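Local coordinates for septation protein imp2 (Schizosaccharomyces pombe, PDB 5C1F) that is required for normal septation and takes part in disassembling the medial ring, its F-BAR domain, the piece in this structure, serving to bind membrane phospholipids, at residues D213-E216 with E217-H220; E203-S206 with T207-L211; K6-S9 with N10-G14; I33-E36 with L37-F40; G121-K124 with V125-K129. All coordinates share one frame; numbering follows the deposited sequence.

Contact 1: D213-E216 with E217-H220; sequences DIEE and ERRH
Glu-215 and Arg-218 run side by side and point the same way, while Arg-219 reaches the same carboxylate from a crossing direction; the three make a salt-bridge network spanning one turn of helix 162-252, a long helix of the F-BAR domain. Arg-218 takes hold side-on with two nitrogens. Its NH2 meets Glu-215 OE2 at 3.0 Å, within the guanidinium plane and on the syn lone pair. Its NE meets Glu-215 OE1 at 3.1 Å, from above the carboxylate plane, as expected with the two flat groups turned 38° apart. A bend at chi2 (58°) swings the Glu-215 carboxylate forward to both arginines. The Arg-219 chain, extended from CG to NE, brings NE to Glu-215 OE2 at 2.7 Å, nearly in line with the C-O bond, with the planes 66° apart; OE2 thus accepts twice. This is a largely buried cluster at the dimer interface: Arg-26 also pairs with Glu-215 OE1, and Glu-67 and Asp-259 of the second subunit pair with Arg-218 and Arg-219. The two guanidinium groups gather round the shared oxygen, Arg-218 NH2 lying 3.4 Å above the guanidinium plane of Arg-219, displaced toward its rim.

Contact 2: E203-S206 with T207-L211; sequences EWRS and TCDKL
Trp-204 lays its indole along the next turn of the helix, meeting Cys-208, Thr-207 and Leu-211. From CB the chain leaves with CG anti to the backbone N (chi1 180°), which directs the ring toward later residues. The pyrrole part comes first: Cys-208 SG sits over one face of the five-membered ring, 3.5 Å from its centroid and 23° off the normal. The sulfur is displaced toward the rim, and NE1 of Trp-204 is the ring atom nearest to SG, at 3.2 Å. The N-H itself is used elsewhere, on the backbone oxygen of Phe-12. In the benzene part, Trp-204 CZ3 touches Thr-207 CG2 at 3.8 Å, and at the far end Trp-204 CH2 meets Leu-211 CD1 at 4.1 Å; both these side chains run at about a right angle to that of Trp-204. Thr-207 turns its hydroxyl back instead, OG1 binding Glu-203 O at 2.8 Å, while the Thr-207 N-H reaches that oxygen from the opposite face of the carbonyl plane. On another side of the helix Arg-205 NH1 and Asp-209 OD2 stay 3.9 Å apart, a long salt bridge with the carboxylate oxygen over the guanidinium face; Arg-301 of the second subunit also pairs with Asp-209. The Trp-204 and Cys-208 pair is a Cys sulfur-aromatic contact at i to i+4, set in a core helix of an F-BAR dimer.

Contact 3: K6-S9 with N10-G14; sequences KSFS and NYFWG
Four residues apart and with matching first torsions (chi1 -77° and -78°, each CG anti to its carbonyl carbon), Phe-8 and Phe-12 point the same way, side by side. Their second torsions differ and set the rings as a T-shaped (edge-to-face) pair, formed between Phe-8 of the short, weakly bonded helix 8-11 and Phe-12 just beyond it, near the start of the F-BAR domain. The planes stand 64° apart with centroids 4.9 Å from each other. Phe-12 supplies the edge: its CE2 comes over one face of the Phe-8 ring, nearest to Phe-8 CD1 at 3.6 Å and toward the rim. Another part of the Phe-12 edge faces Phe-8 O, which lies in the ring plane. The backbone turn is held loosely, since Asn-10 N reaches Ser-7 O at 3.3 Å from well above the carbonyl plane. Ser-7 O also borders the edge of Tyr-11, 3.4 Å from its CD1, and farther out Lys-6 CD lies 3.7 Å from Tyr-11 OH. The second subunit packs closely here: Ile-264 of that subunit touches Phe-8, and the backbone N of its Phe-299 binds Asn-10 OD1. Past the turn the chain extends, and the indole of Trp-13 turns its N-H edge back to the helix. Its NE1 gives a short, bent hydrogen bond to Ser-9 O, 2.6 Å long, with the oxygen somewhat out of the indole plane.

Contact 4: I33-E36 with L37-F40; sequences INEE and LRSF
Glu-35 and Arg-38 form the tight part of this contact, and they do so on the outward side of helix 18-59. The two chains lie side by side and point the same way, their carboxylate and guanidinium planes 30° apart. Arg-38 NH2 binds Glu-35 OE2 at 2.7 Å on the syn side, and Arg-38 NE binds Glu-35 OE1 at 3.0 Å from above the carboxylate plane. Both oxygens lie in the guanidinium plane, so the side-on, two-nitrogen grip fixes the rotation of the arginine head. Bends at Glu-35 chi2 (61°) and at chi2 and chi3 of Arg-38 curl the two chains into this i to i+3 salt bridge. Beside it, exposed Ser-39 approaches with little more than CB, 3.4 Å from Glu-35 O. The buried side is looser within the turn: Ile-33 CG2 and Leu-37 CD1 are 4.5 Å apart, and the Leu-37 N to Ile-33 O bond, 3.3 Å, is weak. Beyond the turn, Ile-33 touches Arg-218, Leu-37 rests on Phe-104 of helix 69-155 and Leu-222 of helix 162-252, Phe-63 of the second subunit touches Leu-37 and Glu-36, and helix 18-59 is thereby wedged between its two long partners and the other half of the dimer.

Contact 5: G121-K124 with V125-K129; sequences GIEK and VHKDK
His-126 meets the preceding turn with its CB, 3.4 Å from Ile-122 O, and carries its flat imidazole away from it: the ring stacks with Tyr-20, meets Trp-200 at an inclined angle, and binds Asp-17 through NE2. The other flat group is the Glu-123 carboxylate. Lys-127 NZ stands over its face rather than at its edge, and the nearest oxygen, Glu-123 OE1, is 3.7 Å from NZ. This is a long i to i+4 salt bridge, one of charge attraction more than of a directed bond. Glu-123 holds CG between its backbone N and carbonyl carbon (chi1 74°) and then runs out straight, while Lys-127 bends at its last torsion (chi4 62°) to turn NZ back alongside. The root of the lysine is packed more closely, with CB 3.2 Å from Glu-123 O, the same oxygen that accepts the Lys-127 N-H at 2.8 Å. The helix is irregular at Gly-121 and Ile-122. Ile-122 has phi -128°, and Val-125 N lies 5.1 Å from Gly-121 O, too far for the usual helical bond; Val-125 CG2 comes nearer to Gly-121 O, at 3.9 Å. From His-126 to Lys-129 the i to i+4 backbone bonding is regular. The second subunit does not touch this turn of helix 69-155. Its inner side faces its own chain: Ile-122 and Val-125 pack on Trp-200 of helix 162-252, Ile-122 also on Thr-207 of that helix, and Tyr-20 of helix 18-59 lies against Ile-122 and Glu-123.

Contacts 2 and 1 follow one another on helix 162-252, with centres about 14 Å apart, and the other three meet that helix from different sides. Contact 3 lies against contact 2, centres about 10 Å apart, and extends to contact 1, where Phe-8 CZ is 4.1 Å from Glu-215 CB. Contact 5 also meets contact 2: Ile-122 CD1 is 3.4 Å from Thr-207 OG1. Contact 4 reaches contact 1 through Ile-33 CD1, 4.0 Å from Arg-218 NH1, but stays about 20 Å (nearest atoms) from contact 5. Contacts 1 to 4 all touch the second subunit; contact 5 does not, so it belongs to the intrachain packing of the F-BAR fold.

Contact 1: D213-E216 with E217-H220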
loop_
_atom_site.group_PDB
_atom_site.type_symbol
_atom_site.label_atom_id
_atom_site.label_comp_id
_atom_site.label_asym_id
_atom_site.label_seq_id
_atom_site.Cartn_x
_atom_site.Cartn_y
_atom_site.Cartn_z
ATOM N N ASP A 213 -11.287 11.250 35.810
ATOM C CA ASP A 213 -11.566 11.941 34.557
ATOM C C ASP A 213 -10.523 11.564 33.516
ATOM O O ASP A 213 -10.860 11.210 32.392
ATOM C CB ASP A 213 -11.588 13.459 34.755
ATOM C CG ASP A 213 -12.822 13.934 35.495
ATOM O OD1 ASP A 213 -13.788 13.151 35.604
ATOM O OD2 ASP A 213 -12.830 15.094 35.960
ATOM N N ILE A 214 -9.256 11.623 33.912
ATOM C CA ILE A 214 -8.151 11.303 33.016
ATOM C C ILE A 214 -8.247 9.878 32.483
ATOM O O ILE A 214 -8.030 9.640 31.294
ATOM C CB ILE A 214 -6.792 11.497 33.719
ATOM C CG1 ILE A 214 -6.507 12.987 33.913
ATOM C CG2 ILE A 214 -5.665 10.849 32.919
ATOM C CD1 ILE A 214 -5.190 13.269 34.613
ATOM N N GLU A 215 -8.583 8.935 33.359
ATOM C CA GLU A 215 -8.702 7.540 32.954
ATOM C C GLU A 215 -9.870 7.337 31.992
ATOM O O GLU A 215 -9.742 6.633 30.989
ATOM C CB GLU A 215 -8.860 6.634 34.177
ATOM C CG GLU A 215 -9.090 5.166 33.846
ATOM C CD GLU A 215 -7.970 4.556 33.013
ATOM O OE1 GLU A 215 -6.825 5.053 33.074
ATOM O OE2 GLU A 215 -8.239 3.570 32.294
ATOM N N GLU A 216 -11.003 7.961 32.293
ATOM C CA GLU A 216 -12.176 7.857 31.432
ATOM C C GLU A 216 -11.936 8.505 30.068
ATOM O O GLU A 216 -12.362 7.978 29.043
ATOM C CB GLU A 216 -13.390 8.487 32.111
ATOM C CG GLU A 216 -13.877 7.717 33.322
ATOM C CD GLU A 216 -14.991 8.431 34.057
ATOM O OE1 GLU A 216 -15.348 9.557 33.651
ATOM O OE2 GLU A 216 -15.509 7.863 35.040
ATOM N N GLU A 217 -11.250 9.643 30.059
ATOM C CA GLU A 217 -10.923 10.316 28.807
ATOM C C GLU A 217 -9.892 9.522 28.014
ATOM O O GLU A 217 -9.922 9.504 26.782
ATOM C CB GLU A 217 -10.400 11.727 29.070
ATOM C CG GLU A 217 -11.421 12.668 29.674
ATOM C CD GLU A 217 -10.785 13.928 30.217
ATOM O OE1 GLU A 217 -9.622 14.213 29.853
ATOM O OE2 GLU A 217 -11.443 14.631 31.015
ATOM N N ARG A 218 -8.978 8.874 28.730
ATOM C CA ARG A 218 -7.925 8.086 28.100
ATOM C C ARG A 218 -8.513 6.978 27.242
ATOM O O ARG A 218 -8.065 6.743 26.120
ATOM C CB ARG A 218 -6.996 7.484 29.154
ATOM C CG ARG A 218 -5.834 6.698 28.581
ATOM C CD ARG A 218 -5.094 5.931 29.665
ATOM N NE ARG A 218 -5.858 4.782 30.143
ATOM C CZ ARG A 218 -5.782 3.563 29.615
ATOM N NH1 ARG A 218 -4.973 3.332 28.588
ATOM N NH2 ARG A 218 -6.513 2.576 30.112
ATOM N N ARG A 219 -9.525 6.304 27.775
ATOM C CA ARG A 219 -10.134 5.179 27.085
ATOM C C ARG A 219 -10.986 5.642 25.908
ATOM O O ARG A 219 -11.017 4.988 24.865
ATOM C CB ARG A 219 -10.961 4.344 28.064
ATOM C CG ARG A 219 -10.107 3.709 29.153
ATOM C CD ARG A 219 -10.881 2.718 30.003
ATOM N NE ARG A 219 -10.005 2.076 30.980
ATOM C CZ ARG A 219 -9.474 0.867 30.834
ATOM N NH1 ARG A 219 -9.740 0.147 29.751
ATOM N NH2 ARG A 219 -8.683 0.372 31.776
ATOM N N HIS A 220 -11.670 6.770 26.071
ATOM C CA HIS A 220 -12.406 7.362 24.960
ATOM C C HIS A 220 -11.437 7.795 23.867
ATOM O O HIS A 220 -11.707 7.617 22.679
ATOM C CB HIS A 220 -13.245 8.551 25.424
ATOM C CG HIS A 220 -14.519 8.164 26.109
ATOM N ND1 HIS A 220 -15.570 7.572 25.445
ATOM C CD2 HIS A 220 -14.914 8.297 27.399
ATOM C CE1 HIS A 220 -16.558 7.350 26.297
ATOM N NE2 HIS A 220 -16.185 7.780 27.488
#

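Contact 2: E203-S206 with T207-L211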
loop_
_atom_site.group_PDB
_atom_site.type_symbol
_atom_site.label_atom_id
_atom_site.label_comp_id
_atom_site.label_asym_id
_atom_site.label_seq_id
_atom_site.Cartn_x
_atom_site.Cartn_y
_atom_site.Cartn_z
ATOM N N GLU A 203 -8.738 16.777 49.764
ATOM C CA GLU A 203 -7.871 17.036 48.623
ATOM C C GLU A 203 -7.672 15.782 47.779
ATOM O O GLU A 203 -7.664 15.847 46.551
ATOM C CB GLU A 203 -6.521 17.577 49.093
ATOM C CG GLU A 203 -5.981 18.699 48.229
ATOM C CD GLU A 203 -6.925 19.885 48.165
ATOM O OE1 GLU A 203 -7.374 20.350 49.234
ATOM O OE2 GLU A 203 -7.227 20.345 47.042
ATOM N N TRP A 204 -7.516 14.641 48.442
ATOM C CA TRP A 204 -7.341 13.382 47.733
ATOM C C TRP A 204 -8.630 12.987 47.030
ATOM O O TRP A 204 -8.599 12.382 45.959
ATOM C CB TRP A 204 -6.891 12.270 48.682
ATOM C CG TRP A 204 -6.700 10.951 47.994
ATOM C CD1 TRP A 204 -7.352 9.783 48.264
ATOM C CD2 TRP A 204 -5.804 10.667 46.911
ATOM N NE1 TRP A 204 -6.912 8.789 47.425
ATOM C CE2 TRP A 204 -5.959 9.307 46.585
ATOM C CE3 TRP A 204 -4.880 11.431 46.190
ATOM C CZ2 TRP A 204 -5.233 8.694 45.567
ATOM C CZ3 TRP A 204 -4.157 10.821 45.181
ATOM C CH2 TRP A 204 -4.338 9.467 44.878
ATOM N N ARG A 205 -9.764 13.329 47.635
ATOM C CA ARG A 205 -11.055 13.136 46.984
ATOM C C ARG A 205 -11.111 13.925 45.683
ATOM O O ARG A 205 -11.491 13.396 44.641
ATOM C CB ARG A 205 -12.203 13.563 47.901
ATOM C CG ARG A 205 -13.420 14.075 47.140
ATOM C CD ARG A 205 -14.549 14.474 48.072
ATOM N NE ARG A 205 -15.574 15.255 47.384
ATOM C CZ ARG A 205 -16.450 14.754 46.518
ATOM N NH1 ARG A 205 -16.428 13.462 46.215
ATOM N NH2 ARG A 205 -17.345 15.546 45.947
ATOM N N SER A 206 -10.725 15.195 45.757
ATOM C CA SER A 206 -10.712 16.072 44.594
ATOM C C SER A 206 -9.755 15.540 43.533
ATOM O O SER A 206 -10.061 15.555 42.340
ATOM C CB SER A 206 -10.317 17.493 45.006
ATOM O OG SER A 206 -10.188 18.336 43.876
ATOM N N THR A 207 -8.600 15.061 43.982
ATOM C CA THR A 207 -7.593 14.501 43.088
ATOM C C THR A 207 -8.092 13.218 42.429
ATOM O O THR A 207 -7.857 12.988 41.245
ATOM C CB THR A 207 -6.274 14.212 43.837
ATOM O OG1 THR A 207 -5.803 15.415 44.457
ATOM C CG2 THR A 207 -5.213 13.697 42.878
ATOM N N CYS A 208 -8.782 12.384 43.203
ATOM C CA CYS A 208 -9.323 11.132 42.680
ATOM C C CYS A 208 -10.341 11.383 41.573
ATOM O O CYS A 208 -10.388 10.645 40.586
ATOM C CB CYS A 208 -9.961 10.310 43.800
ATOM S SG CYS A 208 -8.773 9.440 44.848
ATOM N N ASP A 209 -11.155 12.421 41.740
ATOM C CA ASP A 209 -12.115 12.804 40.712
ATOM C C ASP A 209 -11.395 13.168 39.418
ATOM O O ASP A 209 -11.771 12.713 38.340
ATOM C CB ASP A 209 -12.989 13.973 41.182
ATOM C CG ASP A 209 -14.116 13.531 42.100
ATOM O OD1 ASP A 209 -14.567 12.371 41.980
ATOM O OD2 ASP A 209 -14.557 14.346 42.938
ATOM N N LYS A 210 -10.352 13.983 39.537
ATOM C CA LYS A 210 -9.561 14.402 38.384
ATOM C C LYS A 210 -8.819 13.228 37.755
ATOM O O LYS A 210 -8.682 13.158 36.533
ATOM C CB LYS A 210 -8.566 15.493 38.783
ATOM C CG LYS A 210 -9.217 16.800 39.194
ATOM C CD LYS A 210 -8.180 17.855 39.532
ATOM C CE LYS A 210 -8.841 19.145 39.984
ATOM N NZ LYS A 210 -7.845 20.129 40.493
ATOM N N LEU A 211 -8.343 12.312 38.593
ATOM C CA LEU A 211 -7.635 11.133 38.106
ATOM C C LEU A 211 -8.587 10.182 37.398
ATOM O O LEU A 211 -8.203 9.502 36.447
ATOM C CB LEU A 211 -6.923 10.419 39.255
ATOM C CG LEU A 211 -5.684 11.145 39.783
ATOM C CD1 LEU A 211 -5.087 10.418 40.973
ATOM C CD2 LEU A 211 -4.654 11.298 38.676
#

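Contact 3: K6-S9 with N10-G14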
loop_
_atom_site.group_PDB
_atom_site.type_symbol
_atom_site.label_atom_id
_atom_site.label_comp_id
_atom_site.label_asym_id
_atom_site.label_seq_id
_atom_site.Cartn_x
_atom_site.Cartn_y
_atom_site.Cartn_z
ATOM N N LYS A 6 -19.514 4.063 42.827
ATOM C CA LYS A 6 -18.369 3.280 42.376
ATOM C C LYS A 6 -17.351 4.163 41.659
ATOM O O LYS A 6 -17.302 4.193 40.430
ATOM C CB LYS A 6 -18.830 2.157 41.448
ATOM C CG LYS A 6 -17.943 0.927 41.457
ATOM C CD LYS A 6 -18.375 -0.048 42.538
ATOM C CE LYS A 6 -17.697 -1.396 42.364
ATOM N NZ LYS A 6 -18.229 -2.425 43.300
ATOM N N SER A 7 -16.536 4.879 42.429
ATOM C CA SER A 7 -15.595 5.840 41.858
ATOM C C SER A 7 -14.214 5.756 42.501
ATOM O O SER A 7 -14.027 5.051 43.492
ATOM C CB SER A 7 -16.142 7.261 42.003
ATOM O OG SER A 7 -16.340 7.591 43.367
ATOM N N PHE A 8 -13.254 6.483 41.933
ATOM C CA PHE A 8 -11.900 6.547 42.486
ATOM C C PHE A 8 -11.915 7.123 43.901
ATOM O O PHE A 8 -11.058 6.799 44.726
ATOM C CB PHE A 8 -10.980 7.397 41.601
ATOM C CG PHE A 8 -10.511 6.707 40.347
ATOM C CD1 PHE A 8 -11.153 5.577 39.864
ATOM C CD2 PHE A 8 -9.412 7.190 39.653
ATOM C CE1 PHE A 8 -10.713 4.951 38.711
ATOM C CE2 PHE A 8 -8.966 6.565 38.501
ATOM C CZ PHE A 8 -9.617 5.446 38.030
ATOM N N SER A 9 -12.893 7.985 44.165
ATOM C CA SER A 9 -13.022 8.659 45.451
ATOM C C SER A 9 -13.193 7.684 46.607
ATOM O O SER A 9 -12.655 7.899 47.690
ATOM C CB SER A 9 -14.208 9.624 45.429
ATOM O OG SER A 9 -14.072 10.587 44.402
ATOM N N ASN A 10 -13.945 6.614 46.372
ATOM C CA ASN A 10 -14.330 5.707 47.447
ATOM C C ASN A 10 -13.546 4.402 47.474
ATOM O O ASN A 10 -13.737 3.582 48.370
ATOM C CB ASN A 10 -15.824 5.388 47.353
ATOM C CG ASN A 10 -16.694 6.605 47.575
ATOM O OD1 ASN A 10 -16.277 7.568 48.218
ATOM N ND2 ASN A 10 -17.913 6.568 47.049
ATOM N N TYR A 11 -12.668 4.202 46.498
ATOM C CA TYR A 11 -12.027 2.902 46.355
ATOM C C TYR A 11 -10.513 2.972 46.203
ATOM O O TYR A 11 -9.882 1.988 45.813
ATOM C CB TYR A 11 -12.636 2.153 45.163
ATOM C CG TYR A 11 -14.030 1.629 45.439
ATOM C CD1 TYR A 11 -15.140 2.457 45.328
ATOM C CD2 TYR A 11 -14.234 0.308 45.817
ATOM C CE1 TYR A 11 -16.414 1.984 45.586
ATOM C CE2 TYR A 11 -15.506 -0.174 46.074
ATOM C CZ TYR A 11 -16.592 0.669 45.957
ATOM O OH TYR A 11 -17.861 0.198 46.210
ATOM N N PHE A 12 -9.921 4.118 46.524
ATOM C CA PHE A 12 -8.470 4.231 46.463
ATOM C C PHE A 12 -7.894 4.885 47.706
ATOM O O PHE A 12 -7.218 5.910 47.635
ATOM C CB PHE A 12 -8.046 4.990 45.208
ATOM C CG PHE A 12 -8.094 4.150 43.969
ATOM C CD1 PHE A 12 -7.054 3.285 43.666
ATOM C CD2 PHE A 12 -9.188 4.198 43.123
ATOM C CE1 PHE A 12 -7.097 2.496 42.532
ATOM C CE2 PHE A 12 -9.237 3.412 41.986
ATOM C CZ PHE A 12 -8.190 2.560 41.690
ATOM N N TRP A 13 -8.166 4.265 48.848
ATOM C CA TRP A 13 -7.603 4.702 50.114
ATOM C C TRP A 13 -6.609 3.662 50.618
ATOM O O TRP A 13 -5.668 3.303 49.908
ATOM C CB TRP A 13 -8.713 4.952 51.137
ATOM C CG TRP A 13 -9.641 6.055 50.720
ATOM C CD1 TRP A 13 -10.810 5.926 50.031
ATOM C CD2 TRP A 13 -9.462 7.458 50.950
ATOM N NE1 TRP A 13 -11.377 7.162 49.825
ATOM C CE2 TRP A 13 -10.568 8.118 50.378
ATOM C CE3 TRP A 13 -8.478 8.218 51.589
ATOM C CZ2 TRP A 13 -10.715 9.501 50.425
ATOM C CZ3 TRP A 13 -8.626 9.591 51.634
ATOM C CH2 TRP A 13 -9.736 10.220 51.055
ATOM N N GLY A 14 -6.823 3.170 51.833
ATOM C CA GLY A 14 -5.907 2.221 52.437
ATOM C C GLY A 14 -5.207 2.828 53.634
ATOM O O GLY A 14 -5.052 4.048 53.714
#

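Contact 4: I33-E36 with L37-F40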
loop_
_atom_site.group_PDB
_atom_site.type_symbol
_atom_site.label_atom_id
_atom_site.label_comp_id
_atom_site.label_asym_id
_atom_site.label_seq_id
_atom_site.Cartn_x
_atom_site.Cartn_y
_atom_site.Cartn_z
ATOM N N ILE A 33 1.732 2.604 27.581
ATOM C CA ILE A 33 0.684 2.160 26.666
ATOM C C ILE A 33 0.547 3.118 25.490
ATOM O O ILE A 33 0.426 2.702 24.337
ATOM C CB ILE A 33 -0.680 2.050 27.382
ATOM C CG1 ILE A 33 -0.611 1.032 28.522
ATOM C CG2 ILE A 33 -1.785 1.686 26.398
ATOM C CD1 ILE A 33 -1.808 1.076 29.448
ATOM N N ASN A 34 0.576 4.410 25.798
ATOM C CA ASN A 34 0.437 5.447 24.790
ATOM C C ASN A 34 1.585 5.430 23.785
ATOM O O ASN A 34 1.378 5.623 22.590
ATOM C CB ASN A 34 0.345 6.815 25.464
ATOM C CG ASN A 34 -0.005 7.919 24.495
ATOM O OD1 ASN A 34 -1.154 8.049 24.079
ATOM N ND2 ASN A 34 0.985 8.730 24.137
ATOM N N GLU A 35 2.795 5.189 24.276
ATOM C CA GLU A 35 3.979 5.188 23.426
ATOM C C GLU A 35 4.037 3.946 22.536
ATOM O O GLU A 35 4.520 4.010 21.406
ATOM C CB GLU A 35 5.244 5.296 24.286
ATOM C CG GLU A 35 6.561 5.134 23.529
ATOM C CD GLU A 35 6.773 6.189 22.457
ATOM O OE1 GLU A 35 6.165 7.277 22.551
ATOM O OE2 GLU A 35 7.553 5.926 21.516
ATOM N N GLU A 36 3.539 2.822 23.041
ATOM C CA GLU A 36 3.482 1.593 22.254
ATOM C C GLU A 36 2.618 1.773 21.015
ATOM O O GLU A 36 3.013 1.399 19.909
ATOM C CB GLU A 36 2.935 0.436 23.088
ATOM C CG GLU A 36 3.909 -0.114 24.101
ATOM C CD GLU A 36 3.354 -1.318 24.835
ATOM O OE1 GLU A 36 2.113 -1.429 24.940
ATOM O OE2 GLU A 36 4.156 -2.155 25.299
ATOM N N LEU A 37 1.434 2.340 21.210
ATOM C CA LEU A 37 0.502 2.551 20.113
ATOM C C LEU A 37 1.013 3.618 19.149
ATOM O O LEU A 37 0.831 3.501 17.935
ATOM C CB LEU A 37 -0.876 2.927 20.656
ATOM C CG LEU A 37 -1.643 1.746 21.261
ATOM C CD1 LEU A 37 -2.832 2.217 22.086
ATOM C CD2 LEU A 37 -2.094 0.786 20.165
ATOM N N ARG A 38 1.659 4.650 19.686
ATOM C CA ARG A 38 2.254 5.682 18.842
ATOM C C ARG A 38 3.279 5.061 17.907
ATOM O O ARG A 38 3.289 5.338 16.709
ATOM C CB ARG A 38 2.916 6.776 19.681
ATOM C CG ARG A 38 3.375 7.974 18.855
ATOM C CD ARG A 38 4.606 8.640 19.451
ATOM N NE ARG A 38 5.712 7.696 19.595
ATOM C CZ ARG A 38 6.506 7.310 18.601
ATOM N NH1 ARG A 38 6.324 7.783 17.376
ATOM N NH2 ARG A 38 7.484 6.445 18.832
ATOM N N SER A 39 4.136 4.215 18.470
ATOM C CA SER A 39 5.179 3.536 17.712
ATOM C C SER A 39 4.588 2.613 16.651
ATOM O O SER A 39 5.097 2.526 15.534
ATOM C CB SER A 39 6.085 2.742 18.654
ATOM O OG SER A 39 7.060 2.016 17.929
ATOM N N PHE A 40 3.511 1.924 17.012
ATOM C CA PHE A 40 2.822 1.031 16.089
ATOM C C PHE A 40 2.285 1.798 14.883
ATOM O O PHE A 40 2.542 1.431 13.733
ATOM C CB PHE A 40 1.682 0.303 16.807
ATOM C CG PHE A 40 0.887 -0.615 15.919
ATOM C CD1 PHE A 40 1.299 -1.921 15.704
ATOM C CD2 PHE A 40 -0.278 -0.177 15.308
ATOM C CE1 PHE A 40 0.567 -2.771 14.886
ATOM C CE2 PHE A 40 -1.013 -1.020 14.492
ATOM C CZ PHE A 40 -0.591 -2.319 14.280
#

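Contact 5: G121-K124 with V125-K129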
loop_
_atom_site.group_PDB
_atom_site.type_symbol
_atom_site.label_atom_id
_atom_site.label_comp_id
_atom_site.label_asym_id
_atom_site.label_seq_id
_atom_site.Cartn_x
_atom_site.Cartn_y
_atom_site.Cartn_z
ATOM N N GLY A 121 -0.147 19.801 43.245
ATOM C CA GLY A 121 -1.197 20.179 44.172
ATOM C C GLY A 121 -1.657 19.097 45.132
ATOM O O GLY A 121 -2.630 19.291 45.859
ATOM N N ILE A 122 -0.974 17.958 45.145
ATOM C CA ILE A 122 -1.345 16.895 46.067
ATOM C C ILE A 122 -0.150 16.410 46.886
ATOM O O ILE A 122 -0.320 15.968 48.022
ATOM C CB ILE A 122 -1.992 15.696 45.326
ATOM C CG1 ILE A 122 -2.680 14.756 46.322
ATOM C CG2 ILE A 122 -0.972 14.949 44.477
ATOM C CD1 ILE A 122 -3.760 15.427 47.147
ATOM N N GLU A 123 1.058 16.511 46.332
ATOM C CA GLU A 123 2.244 16.057 47.052
ATOM C C GLU A 123 2.577 17.007 48.203
ATOM O O GLU A 123 3.133 16.587 49.215
ATOM C CB GLU A 123 3.445 15.915 46.111
ATOM C CG GLU A 123 4.065 17.226 45.654
ATOM C CD GLU A 123 5.335 17.018 44.849
ATOM O OE1 GLU A 123 5.750 15.851 44.675
ATOM O OE2 GLU A 123 5.918 18.023 44.391
ATOM N N LYS A 124 2.227 18.281 48.050
ATOM C CA LYS A 124 2.426 19.255 49.116
ATOM C C LYS A 124 1.533 18.906 50.300
ATOM O O LYS A 124 1.973 18.917 51.453
ATOM C CB LYS A 124 2.128 20.677 48.633
ATOM C CG LYS A 124 2.864 21.091 47.369
ATOM C CD LYS A 124 2.692 22.582 47.105
ATOM C CE LYS A 124 3.231 22.980 45.739
ATOM N NZ LYS A 124 2.381 22.462 44.628
ATOM N N VAL A 125 0.275 18.594 50.002
ATOM C CA VAL A 125 -0.688 18.211 51.026
ATOM C C VAL A 125 -0.249 16.925 51.715
ATOM O O VAL A 125 -0.316 16.807 52.939
ATOM C CB VAL A 125 -2.094 18.022 50.431
ATOM C CG1 VAL A 125 -3.070 17.545 51.494
ATOM C CG2 VAL A 125 -2.578 19.320 49.799
ATOM N N HIS A 126 0.218 15.971 50.917
ATOM C CA HIS A 126 0.675 14.687 51.434
ATOM C C HIS A 126 1.933 14.837 52.290
ATOM O O HIS A 126 2.061 14.190 53.331
ATOM C CB HIS A 126 0.933 13.717 50.282
ATOM C CG HIS A 126 1.154 12.303 50.721
ATOM N ND1 HIS A 126 2.393 11.701 50.690
ATOM C CD2 HIS A 126 0.295 11.375 51.199
ATOM C CE1 HIS A 126 2.286 10.459 51.131
ATOM N NE2 HIS A 126 1.023 10.236 51.447
ATOM N N LYS A 127 2.857 15.689 51.852
ATOM C CA LYS A 127 4.083 15.934 52.607
ATOM C C LYS A 127 3.780 16.575 53.955
ATOM O O LYS A 127 4.418 16.252 54.959
ATOM C CB LYS A 127 5.047 16.820 51.816
ATOM C CG LYS A 127 5.928 16.063 50.831
ATOM C CD LYS A 127 6.938 16.993 50.169
ATOM C CE LYS A 127 7.878 16.238 49.238
ATOM N NZ LYS A 127 7.144 15.588 48.121
ATOM N N ASP A 128 2.810 17.485 53.972
ATOM C CA ASP A 128 2.402 18.138 55.210
ATOM C C ASP A 128 1.729 17.139 56.146
ATOM O O ASP A 128 1.919 17.192 57.359
ATOM C CB ASP A 128 1.462 19.312 54.922
ATOM C CG ASP A 128 1.110 20.100 56.172
ATOM O OD1 ASP A 128 1.937 20.929 56.607
ATOM O OD2 ASP A 128 0.004 19.898 56.717
ATOM N N LYS A 129 0.949 16.227 55.574
ATOM C CA LYS A 129 0.273 15.195 56.353
ATOM C C LYS A 129 1.281 14.312 57.077
ATOM O O LYS A 129 1.140 14.036 58.266
ATOM C CB LYS A 129 -0.623 14.338 55.460
ATOM C CG LYS A 129 -1.305 13.191 56.192
ATOM C CD LYS A 129 -1.834 12.151 55.218
ATOM C CE LYS A 129 -2.325 10.908 55.947
ATOM N NZ LYS A 129 -2.640 9.792 55.011
#